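Long-range contacts in conjugal transfer protein TRWB (Escherichia coli, PDB 1E9R), which acts as the coupling protein of bacterial conjugation and probably uses nucleotide hydrolysis in a six-subunit ring to help move DNA: residues 10-15 / 365-370; 64-69 / 341-346; 68-73 / 282-287. All blocks are in the same frame, centred on the assembly; numbering follows the deposited sequence.

Contact 1 of 3, residues 10-15 / 365-370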
loop_
_atom_site.group_PDB
_atom_site.type_symbol
_atom_site.label_atom_id
_atom_site.label_comp_id
_atom_site.label_asym_id
_atom_site.label_seq_id
_atom_site.Cartn_x
_atom_site.Cartn_y
_atom_site.Cartn_z
ATOM N N GLY B 10 -22.726 -30.882 5.727
ATOM C CA GLY B 10 -22.782 -30.640 7.159
ATOM C C GLY B 10 -23.893 -29.719 7.627
ATOM O O GLY B 10 -24.218 -29.691 8.815
ATOM N N GLY B 11 -24.478 -28.961 6.706
ATOM C CA GLY B 11 -25.552 -28.060 7.079
ATOM C C GLY B 11 -26.904 -28.746 7.163
ATOM O O GLY B 11 -26.998 -29.974 7.254
ATOM N N ALA B 12 -27.961 -27.943 7.127
ATOM C CA ALA B 12 -29.318 -28.463 7.206
ATOM C C ALA B 12 -29.734 -29.139 5.908
ATOM O O ALA B 12 -29.481 -28.618 4.819
ATOM C CB ALA B 12 -30.280 -27.337 7.523
ATOM N N PRO B 13 -30.374 -30.319 6.006
ATOM C CA PRO B 13 -30.818 -31.041 4.810
ATOM C C PRO B 13 -31.747 -30.151 3.977
ATOM O O PRO B 13 -32.446 -29.297 4.525
ATOM C CB PRO B 13 -31.539 -32.256 5.389
ATOM C CG PRO B 13 -30.771 -32.515 6.660
ATOM C CD PRO B 13 -30.617 -31.115 7.223
ATOM N N PHE B 14 -31.741 -30.339 2.660
ATOM C CA PHE B 14 -32.581 -29.535 1.791
ATOM C C PHE B 14 -33.432 -30.329 0.808
ATOM O O PHE B 14 -33.199 -31.514 0.561
ATOM C CB PHE B 14 -31.740 -28.521 1.020
ATOM C CG PHE B 14 -30.555 -29.112 0.303
ATOM C CD1 PHE B 14 -29.354 -29.330 0.979
ATOM C CD2 PHE B 14 -30.621 -29.405 -1.060
ATOM C CE1 PHE B 14 -28.225 -29.827 0.309
ATOM C CE2 PHE B 14 -29.504 -29.902 -1.739
ATOM C CZ PHE B 14 -28.297 -30.112 -1.048
ATOM N N LYS B 15 -34.421 -29.648 0.241
ATOM C CA LYS B 15 -35.338 -30.259 -0.703
ATOM C C LYS B 15 -34.704 -30.365 -2.077
ATOM O O LYS B 15 -34.567 -31.464 -2.612
ATOM C CB LYS B 15 -36.628 -29.430 -0.792
ATOM C CG LYS B 15 -37.880 -30.207 -1.214
ATOM C CD LYS B 15 -39.094 -29.270 -1.324
ATOM C CE LYS B 15 -40.427 -30.029 -1.371
ATOM N NZ LYS B 15 -40.526 -30.963 -2.529
ATOM N N VAL B 365 -29.746 -23.413 -2.715
ATOM C CA VAL B 365 -30.595 -24.542 -2.381
ATOM C C VAL B 365 -32.002 -24.134 -1.914
ATOM O O VAL B 365 -32.200 -23.008 -1.470
ATOM C CB VAL B 365 -29.838 -25.334 -1.264
ATOM C CG1 VAL B 365 -30.784 -25.944 -0.300
ATOM C CG2 VAL B 365 -28.913 -26.367 -1.888
ATOM N N GLU B 366 -32.977 -25.040 -2.034
ATOM C CA GLU B 366 -34.349 -24.775 -1.570
ATOM C C GLU B 366 -34.628 -25.697 -0.391
ATOM O O GLU B 366 -34.364 -26.901 -0.466
ATOM C CB GLU B 366 -35.381 -25.037 -2.669
ATOM C CG GLU B 366 -35.206 -24.167 -3.890
ATOM C CD GLU B 366 -36.331 -24.317 -4.892
ATOM O OE1 GLU B 366 -36.756 -25.465 -5.149
ATOM O OE2 GLU B 366 -36.779 -23.285 -5.438
ATOM N N ARG B 367 -35.161 -25.134 0.691
ATOM C CA ARG B 367 -35.457 -25.902 1.900
ATOM C C ARG B 367 -36.869 -25.715 2.453
ATOM O O ARG B 367 -37.481 -24.663 2.281
ATOM C CB ARG B 367 -34.462 -25.536 2.996
ATOM C CG ARG B 367 -33.523 -26.645 3.372
ATOM C CD ARG B 367 -32.874 -26.332 4.689
ATOM N NE ARG B 367 -32.007 -25.166 4.598
ATOM C CZ ARG B 367 -30.753 -25.190 4.154
ATOM N NH1 ARG B 367 -30.193 -26.327 3.751
ATOM N NH2 ARG B 367 -30.051 -24.067 4.121
ATOM N N ASP B 368 -37.375 -26.743 3.129
ATOM C CA ASP B 368 -38.699 -26.679 3.736
ATOM C C ASP B 368 -38.567 -25.867 5.004
ATOM O O ASP B 368 -37.735 -26.175 5.852
ATOM C CB ASP B 368 -39.204 -28.083 4.077
ATOM C CG ASP B 368 -39.771 -28.811 2.865
ATOM O OD1 ASP B 368 -39.993 -28.152 1.825
ATOM O OD2 ASP B 368 -40.006 -30.039 2.953
ATOM N N ARG B 369 -39.390 -24.834 5.138
ATOM C CA ARG B 369 -39.329 -23.975 6.317
ATOM C C ARG B 369 -39.802 -24.613 7.636
ATOM O O ARG B 369 -39.416 -24.155 8.718
ATOM C CB ARG B 369 -40.109 -22.684 6.051
ATOM C CG ARG B 369 -39.583 -21.899 4.868
ATOM C CD ARG B 369 -40.154 -20.493 4.844
ATOM N NE ARG B 369 -39.532 -19.663 3.811
ATOM C CZ ARG B 369 -39.681 -18.341 3.713
ATOM N NH1 ARG B 369 -40.431 -17.685 4.592
ATOM N NH2 ARG B 369 -39.074 -17.672 2.737
ATOM N N TYR B 370 -40.618 -25.667 7.557
ATOM C CA TYR B 370 -41.126 -26.328 8.764
ATOM C C TYR B 370 -40.505 -27.707 9.010
ATOM O O TYR B 370 -39.971 -28.299 8.042
ATOM C CB TYR B 370 -42.649 -26.466 8.685
ATOM C CG TYR B 370 -43.344 -25.168 8.367
ATOM C CD1 TYR B 370 -43.178 -24.558 7.121
ATOM C CD2 TYR B 370 -44.126 -24.520 9.323
ATOM C CE1 TYR B 370 -43.764 -23.338 6.831
ATOM C CE2 TYR B 370 -44.722 -23.295 9.045
ATOM C CZ TYR B 370 -44.532 -22.709 7.795
ATOM O OH TYR B 370 -45.091 -21.488 7.509
#
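One backbone hydrogen bond joins the two segments. Lys15 N donates to Glu366 O over 2.8 Å. The bond is bent, 137° at the hydrogen, though the donor lies in the plane of the carbonyl.

The apolar part is a CH-pi contact. Val365 CG2 sits over one face of the Phe14 ring, 3.6 Å from its centroid and shifted toward the rim. Phe14 takes the crowded rotamer, with CG between the backbone N and the carbonyl carbon (chi1 51°). The Phe14 and Val365 side chains cross at about a right angle. His363 meets the same ring edge-to-face.

Arg367 runs across the backbone of residues 12-14. Its CG lies 3.4 Å from Phe14 CA, and its CD lies 3.0 Å from Pro13 O. The chain bends at chi3 (-66°) and brings one face of the guanidinium under Ala12 CB. NH1 comes within 2.6 Å of Ala12 O, while NH2 forms a salt bridge with Glu389. Arg386 of a second subunit packs on both Ala12 and Arg367.

Lys15 CD lies 3.5 Å from Asp368 OD1; NZ stays 5.2 Å from that oxygen, so the opposite charges are near but not in contact.

The arrangement is that of a chain segment entering the edge of an antiparallel sheet. The Lys15 bond comes just before strand 16-18, which pairs with strand 362-368, itself paired with 384-390.

Contact 2 of 3, residues 64-69 / 341-346. With SO4 (sulfate ion), chain I.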
loop_
_atom_site.group_PDB
_atom_site.type_symbol
_atom_site.label_atom_id
_atom_site.label_comp_id
_atom_site.label_asym_id
_atom_site.label_seq_id
_atom_site.Cartn_x
_atom_site.Cartn_y
_atom_site.Cartn_z
ATOM N N THR B 64 -1.552 -32.279 8.638
ATOM C CA THR B 64 -2.859 -32.646 8.111
ATOM C C THR B 64 -2.852 -33.880 7.203
ATOM O O THR B 64 -3.907 -34.442 6.924
ATOM C CB THR B 64 -3.514 -31.467 7.362
ATOM O OG1 THR B 64 -2.615 -30.948 6.376
ATOM C CG2 THR B 64 -3.871 -30.370 8.337
ATOM N N GLY B 65 -1.676 -34.297 6.741
ATOM C CA GLY B 65 -1.589 -35.477 5.888
ATOM C C GLY B 65 -1.167 -35.312 4.430
ATOM O O GLY B 65 -1.342 -36.236 3.632
ATOM N N LYS B 66 -0.603 -34.160 4.070
ATOM C CA LYS B 66 -0.180 -33.910 2.692
ATOM C C LYS B 66 0.790 -34.966 2.152
ATOM O O LYS B 66 0.652 -35.432 1.015
ATOM C CB LYS B 66 0.475 -32.523 2.582
ATOM C CG LYS B 66 -0.432 -31.355 2.949
ATOM C CD LYS B 66 0.245 -30.014 2.689
ATOM C CE LYS B 66 1.431 -29.794 3.610
ATOM N NZ LYS B 66 1.026 -29.627 5.020
ATOM N N SER B 67 1.776 -35.335 2.968
ATOM C CA SER B 67 2.777 -36.323 2.575
ATOM C C SER B 67 2.135 -37.687 2.368
ATOM O O SER B 67 2.504 -38.420 1.446
ATOM C CB SER B 67 3.877 -36.426 3.638
ATOM O OG SER B 67 3.356 -36.883 4.879
ATOM N N VAL B 68 1.183 -38.033 3.230
ATOM C CA VAL B 68 0.498 -39.313 3.102
ATOM C C VAL B 68 -0.203 -39.347 1.753
ATOM O O VAL B 68 -0.090 -40.323 1.017
ATOM C CB VAL B 68 -0.559 -39.521 4.209
ATOM C CG1 VAL B 68 -1.379 -40.764 3.914
ATOM C CG2 VAL B 68 0.117 -39.655 5.559
ATOM N N LEU B 69 -0.912 -38.267 1.427
ATOM C CA LEU B 69 -1.645 -38.176 0.164
ATOM C C LEU B 69 -0.722 -38.236 -1.035
ATOM O O LEU B 69 -1.005 -38.949 -1.997
ATOM C CB LEU B 69 -2.478 -36.890 0.110
ATOM C CG LEU B 69 -3.518 -36.794 -1.010
ATOM C CD1 LEU B 69 -4.530 -35.730 -0.655
ATOM C CD2 LEU B 69 -2.860 -36.482 -2.340
ATOM N N VAL B 341 -7.170 -30.156 -3.324
ATOM C CA VAL B 341 -7.436 -30.977 -2.154
ATOM C C VAL B 341 -7.217 -30.065 -0.954
ATOM O O VAL B 341 -6.178 -29.409 -0.840
ATOM C CB VAL B 341 -6.486 -32.187 -2.030
ATOM C CG1 VAL B 341 -6.836 -32.977 -0.778
ATOM C CG2 VAL B 341 -6.609 -33.086 -3.253
ATOM N N VAL B 342 -8.212 -30.009 -0.074
ATOM C CA VAL B 342 -8.151 -29.184 1.122
ATOM C C VAL B 342 -8.076 -30.082 2.351
ATOM O O VAL B 342 -9.021 -30.806 2.637
ATOM C CB VAL B 342 -9.402 -28.282 1.228
ATOM C CG1 VAL B 342 -9.414 -27.549 2.553
ATOM C CG2 VAL B 342 -9.430 -27.290 0.072
ATOM N N LEU B 343 -6.949 -30.050 3.061
ATOM C CA LEU B 343 -6.767 -30.858 4.271
ATOM C C LEU B 343 -7.042 -30.000 5.494
ATOM O O LEU B 343 -6.841 -30.424 6.639
ATOM C CB LEU B 343 -5.345 -31.406 4.344
ATOM C CG LEU B 343 -5.070 -32.662 3.522
ATOM C CD1 LEU B 343 -5.575 -32.478 2.118
ATOM C CD2 LEU B 343 -3.587 -32.944 3.504
ATOM N N GLY B 344 -7.491 -28.775 5.236
ATOM C CA GLY B 344 -7.820 -27.856 6.312
ATOM C C GLY B 344 -6.685 -27.162 7.047
ATOM O O GLY B 344 -5.672 -27.781 7.407
ATOM N N GLY B 345 -6.877 -25.860 7.270
ATOM C CA GLY B 345 -5.894 -25.061 7.988
ATOM C C GLY B 345 -5.963 -25.259 9.506
ATOM O O GLY B 345 -6.661 -26.153 10.014
ATOM N N SER B 346 -5.226 -24.420 10.231
ATOM C CA SER B 346 -5.191 -24.486 11.681
ATOM C C SER B 346 -6.229 -23.493 12.175
ATOM O O SER B 346 -6.551 -22.541 11.468
ATOM C CB SER B 346 -3.789 -24.104 12.169
ATOM O OG SER B 346 -3.675 -24.201 13.576
HETATM S S SO4 I . 1.674 -33.137 6.535
HETATM O O1 SO4 I . 0.866 -33.938 7.462
HETATM O O2 SO4 I . 2.171 -34.024 5.465
HETATM O O3 SO4 I . 0.846 -32.056 5.963
HETATM O O4 SO4 I . 2.809 -32.556 7.272
#
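A sulfate ion is gripped by the turn that opens helix 66-79. Gly65 N gives O1 a bond of 2.7 Å. Ser67 N gives O2 a nearly straight one, with an angle of 171° at the hydrogen. O3 receives both Lys66 N and Lys66 NZ, the latter at 2.6 Å. Lys66 leaves with CG beside its backbone N, then bends at chi3 and chi4, so its amine curls back over the anion. The same NZ also bonds to Gly60 O, and Gly63 N adds another bond to the sulfate. Positive charge and the helix N-terminus probably both stabilise the anion.

This fits a P-loop (Walker A) between strand 56-59 and helix 66-79, as expected of the P-loop NTPase family, and the sulfate probably marks a phosphate position of a nucleotide. Gly65 is the N-cap residue. At its backbone angles (phi 113°, psi 15°) a CB would crowd the preceding carbonyl O.

Leu343 flanks the turn. Its CD2 comes to 3.3 Å from Lys66 N, roughly at right angles to the direction of the sulfate, and also touches Lys66 CG. Leu343 CB lies 3.4 Å from Thr64 OG1, which is hydrogen-bonded to Ala61 O. The methyl branch of Thr64 turns to the other segment's backbone, with CG2 3.3 Å from Gly344 O.

One turn into the helix, Leu69 and Val341 meet tip to tip, CD1 to CG1 at 3.6 Å. Val58 of strand 56-59 touches Lys66, Leu69 and Leu343. Arg338 of a second subunit packs on Thr64.

Contact 3 of 3, residues 68-73 / 282-287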
loop_
_atom_site.group_PDB
_atom_site.type_symbol
_atom_site.label_atom_id
_atom_site.label_comp_id
_atom_site.label_asym_id
_atom_site.label_seq_id
_atom_site.Cartn_x
_atom_site.Cartn_y
_atom_site.Cartn_z
ATOM N N VAL B 68 1.183 -38.033 3.230
ATOM C CA VAL B 68 0.498 -39.313 3.102
ATOM C C VAL B 68 -0.203 -39.347 1.753
ATOM O O VAL B 68 -0.090 -40.323 1.017
ATOM C CB VAL B 68 -0.559 -39.521 4.209
ATOM C CG1 VAL B 68 -1.379 -40.764 3.914
ATOM C CG2 VAL B 68 0.117 -39.655 5.559
ATOM N N LEU B 69 -0.912 -38.267 1.427
ATOM C CA LEU B 69 -1.645 -38.176 0.164
ATOM C C LEU B 69 -0.722 -38.236 -1.035
ATOM O O LEU B 69 -1.005 -38.949 -1.997
ATOM C CB LEU B 69 -2.478 -36.890 0.110
ATOM C CG LEU B 69 -3.518 -36.794 -1.010
ATOM C CD1 LEU B 69 -4.530 -35.730 -0.655
ATOM C CD2 LEU B 69 -2.860 -36.482 -2.340
ATOM N N LEU B 70 0.373 -37.479 -0.993
ATOM C CA LEU B 70 1.330 -37.495 -2.097
ATOM C C LEU B 70 1.966 -38.873 -2.250
ATOM O O LEU B 70 2.211 -39.323 -3.371
ATOM C CB LEU B 70 2.437 -36.462 -1.891
ATOM C CG LEU B 70 2.204 -35.104 -2.541
ATOM C CD1 LEU B 70 1.061 -34.393 -1.825
ATOM C CD2 LEU B 70 3.489 -34.286 -2.482
ATOM N N ARG B 71 2.235 -39.533 -1.121
ATOM C CA ARG B 71 2.841 -40.867 -1.127
ATOM C C ARG B 71 1.905 -41.842 -1.851
ATOM O O ARG B 71 2.329 -42.612 -2.719
ATOM C CB ARG B 71 3.094 -41.342 0.308
ATOM C CG ARG B 71 4.212 -42.373 0.427
ATOM C CD ARG B 71 4.493 -42.733 1.881
ATOM N NE ARG B 71 4.876 -41.561 2.664
ATOM C CZ ARG B 71 4.299 -41.212 3.813
ATOM N NH1 ARG B 71 3.313 -41.952 4.303
ATOM N NH2 ARG B 71 4.698 -40.125 4.469
ATOM N N GLU B 72 0.625 -41.791 -1.497
ATOM C CA GLU B 72 -0.377 -42.643 -2.118
ATOM C C GLU B 72 -0.470 -42.413 -3.625
ATOM O O GLU B 72 -0.525 -43.357 -4.412
ATOM C CB GLU B 72 -1.737 -42.380 -1.485
ATOM C CG GLU B 72 -2.886 -42.891 -2.326
ATOM C CD GLU B 72 -4.238 -42.713 -1.662
ATOM O OE1 GLU B 72 -4.296 -42.450 -0.429
ATOM O OE2 GLU B 72 -5.243 -42.851 -2.393
ATOM N N LEU B 73 -0.505 -41.149 -4.021
ATOM C CA LEU B 73 -0.591 -40.798 -5.426
ATOM C C LEU B 73 0.617 -41.318 -6.205
ATOM O O LEU B 73 0.474 -41.878 -7.291
ATOM C CB LEU B 73 -0.681 -39.282 -5.571
ATOM C CG LEU B 73 -1.880 -38.750 -6.341
ATOM C CD1 LEU B 73 -1.847 -37.252 -6.309
ATOM C CD2 LEU B 73 -1.857 -39.251 -7.764
ATOM N N TRP B 282 5.458 -37.488 -13.984
ATOM C CA TRP B 282 4.981 -36.796 -12.792
ATOM C C TRP B 282 6.073 -35.962 -12.138
ATOM O O TRP B 282 7.255 -36.294 -12.211
ATOM C CB TRP B 282 4.446 -37.792 -11.749
ATOM C CG TRP B 282 3.230 -38.536 -12.181
ATOM C CD1 TRP B 282 3.182 -39.618 -13.011
ATOM C CD2 TRP B 282 1.866 -38.231 -11.841
ATOM N NE1 TRP B 282 1.878 -40.005 -13.210
ATOM C CE2 TRP B 282 1.051 -39.171 -12.505
ATOM C CE3 TRP B 282 1.259 -37.250 -11.041
ATOM C CZ2 TRP B 282 -0.344 -39.163 -12.397
ATOM C CZ3 TRP B 282 -0.130 -37.243 -10.934
ATOM C CH2 TRP B 282 -0.914 -38.195 -11.609
ATOM N N LEU B 283 5.657 -34.871 -11.500
ATOM C CA LEU B 283 6.561 -33.998 -10.776
ATOM C C LEU B 283 5.899 -33.794 -9.424
ATOM O O LEU B 283 4.864 -33.140 -9.324
ATOM C CB LEU B 283 6.716 -32.642 -11.471
ATOM C CG LEU B 283 8.027 -31.865 -11.235
ATOM C CD1 LEU B 283 7.738 -30.367 -11.336
ATOM C CD2 LEU B 283 8.637 -32.201 -9.878
ATOM N N PHE B 284 6.486 -34.375 -8.388
ATOM C CA PHE B 284 5.954 -34.250 -7.041
ATOM C C PHE B 284 6.761 -33.242 -6.255
ATOM O O PHE B 284 7.963 -33.434 -6.067
ATOM C CB PHE B 284 6.002 -35.604 -6.333
ATOM C CG PHE B 284 4.925 -36.542 -6.767
ATOM C CD1 PHE B 284 5.067 -37.293 -7.929
ATOM C CD2 PHE B 284 3.739 -36.642 -6.036
ATOM C CE1 PHE B 284 4.043 -38.130 -8.364
ATOM C CE2 PHE B 284 2.704 -37.475 -6.454
ATOM C CZ PHE B 284 2.856 -38.222 -7.622
ATOM N N ILE B 285 6.104 -32.174 -5.806
ATOM C CA ILE B 285 6.753 -31.131 -5.009
ATOM C C ILE B 285 6.138 -31.150 -3.621
ATOM O O ILE B 285 4.997 -30.742 -3.448
ATOM C CB ILE B 285 6.525 -29.742 -5.613
ATOM C CG1 ILE B 285 7.020 -29.722 -7.059
ATOM C CG2 ILE B 285 7.234 -28.687 -4.776
ATOM C CD1 ILE B 285 6.798 -28.406 -7.762
ATOM N N ASP B 286 6.895 -31.617 -2.631
ATOM C CA ASP B 286 6.388 -31.713 -1.254
ATOM C C ASP B 286 5.808 -30.417 -0.700
ATOM O O ASP B 286 4.750 -30.420 -0.082
ATOM C CB ASP B 286 7.492 -32.193 -0.316
ATOM C CG ASP B 286 8.636 -31.209 -0.218
ATOM O OD1 ASP B 286 9.169 -30.792 -1.277
ATOM O OD2 ASP B 286 9.001 -30.853 0.923
ATOM N N GLU B 287 6.523 -29.316 -0.910
ATOM C CA GLU B 287 6.098 -28.000 -0.450
ATOM C C GLU B 287 6.535 -26.991 -1.496
ATOM O O GLU B 287 7.720 -26.748 -1.688
ATOM C CB GLU B 287 6.733 -27.672 0.902
ATOM C CG GLU B 287 6.505 -26.239 1.355
ATOM C CD GLU B 287 5.043 -25.826 1.293
ATOM O OE1 GLU B 287 4.207 -26.476 1.957
ATOM O OE2 GLU B 287 4.729 -24.850 0.580
#
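Helix 66-79, which follows the P-loop, packs here on strand 281-285 of the central sheet, as in the alpha/beta core of P-loop NTPases. The Asp286-Glu287 pair at the strand's end is consistent with a Walker B motif. The short helix and strand axes run nearly antiparallel, at 164°, and approach to 10.1 Å.

Trp282 and Phe284 lie two residues apart, so both rise from the same face of the strand. In both, CG stands beside the backbone N, anti to the carbonyl carbon. Phe284 brings CE2 to 3.6 Å from Leu70 O, so the ring meets helix backbone as well as side chains. The Leu70 and Phe284 side chains run alongside each other, pointing opposite ways, with Phe284 CD2 4.1 Å from Leu70 CG. Leu73 meets the ring differently: its CB lies in the ring plane, at the edge, 3.9 Å from Phe284 CE2.

Leu73 then turns its tip to the indole. The two side chains cross at about a right angle. Leu73 CD2 touches the six-membered ring of Trp282 at CZ3 and CH2, both at 4.1 Å. The indole nitrogen is used in a hydrogen bond to Asp82 OD2, which probably helps fix the ring's rotation. Leu56 and Val58 of strand 56-59 touch Leu73 and Leu70 respectively, so the helix spans several strands of the sheet.

At the strand's C-terminal end Leu70 points one branch at backbone rather than side chain. Leu70 CD2 lies 4.0 Å from Ile285 O and 4.1 Å from Asp286 CA.

In the fold
Contacts 2 and 3 are neighbours, with centres 11 Å apart. They share Val68 and Leu69 on helix 66-79, which packs against two strands of the same mixed sheet: 339-342 at contact 2 and 281-285 at contact 3. The first lies on one side of strand 56-59 and the second beyond strand 309-315 on the other. Contact 1 sits apart, 30 Å and 38 Å from them between centres, on a separate three-stranded antiparallel sheet. Along the chain its loop encloses both other contacts. The helix's N-terminal end carries the probable nucleotide site, and its next turn packs on the sheet. Contacts 1 and 2 also touch a second subunit, placing both at interfaces of the six-chain assembly.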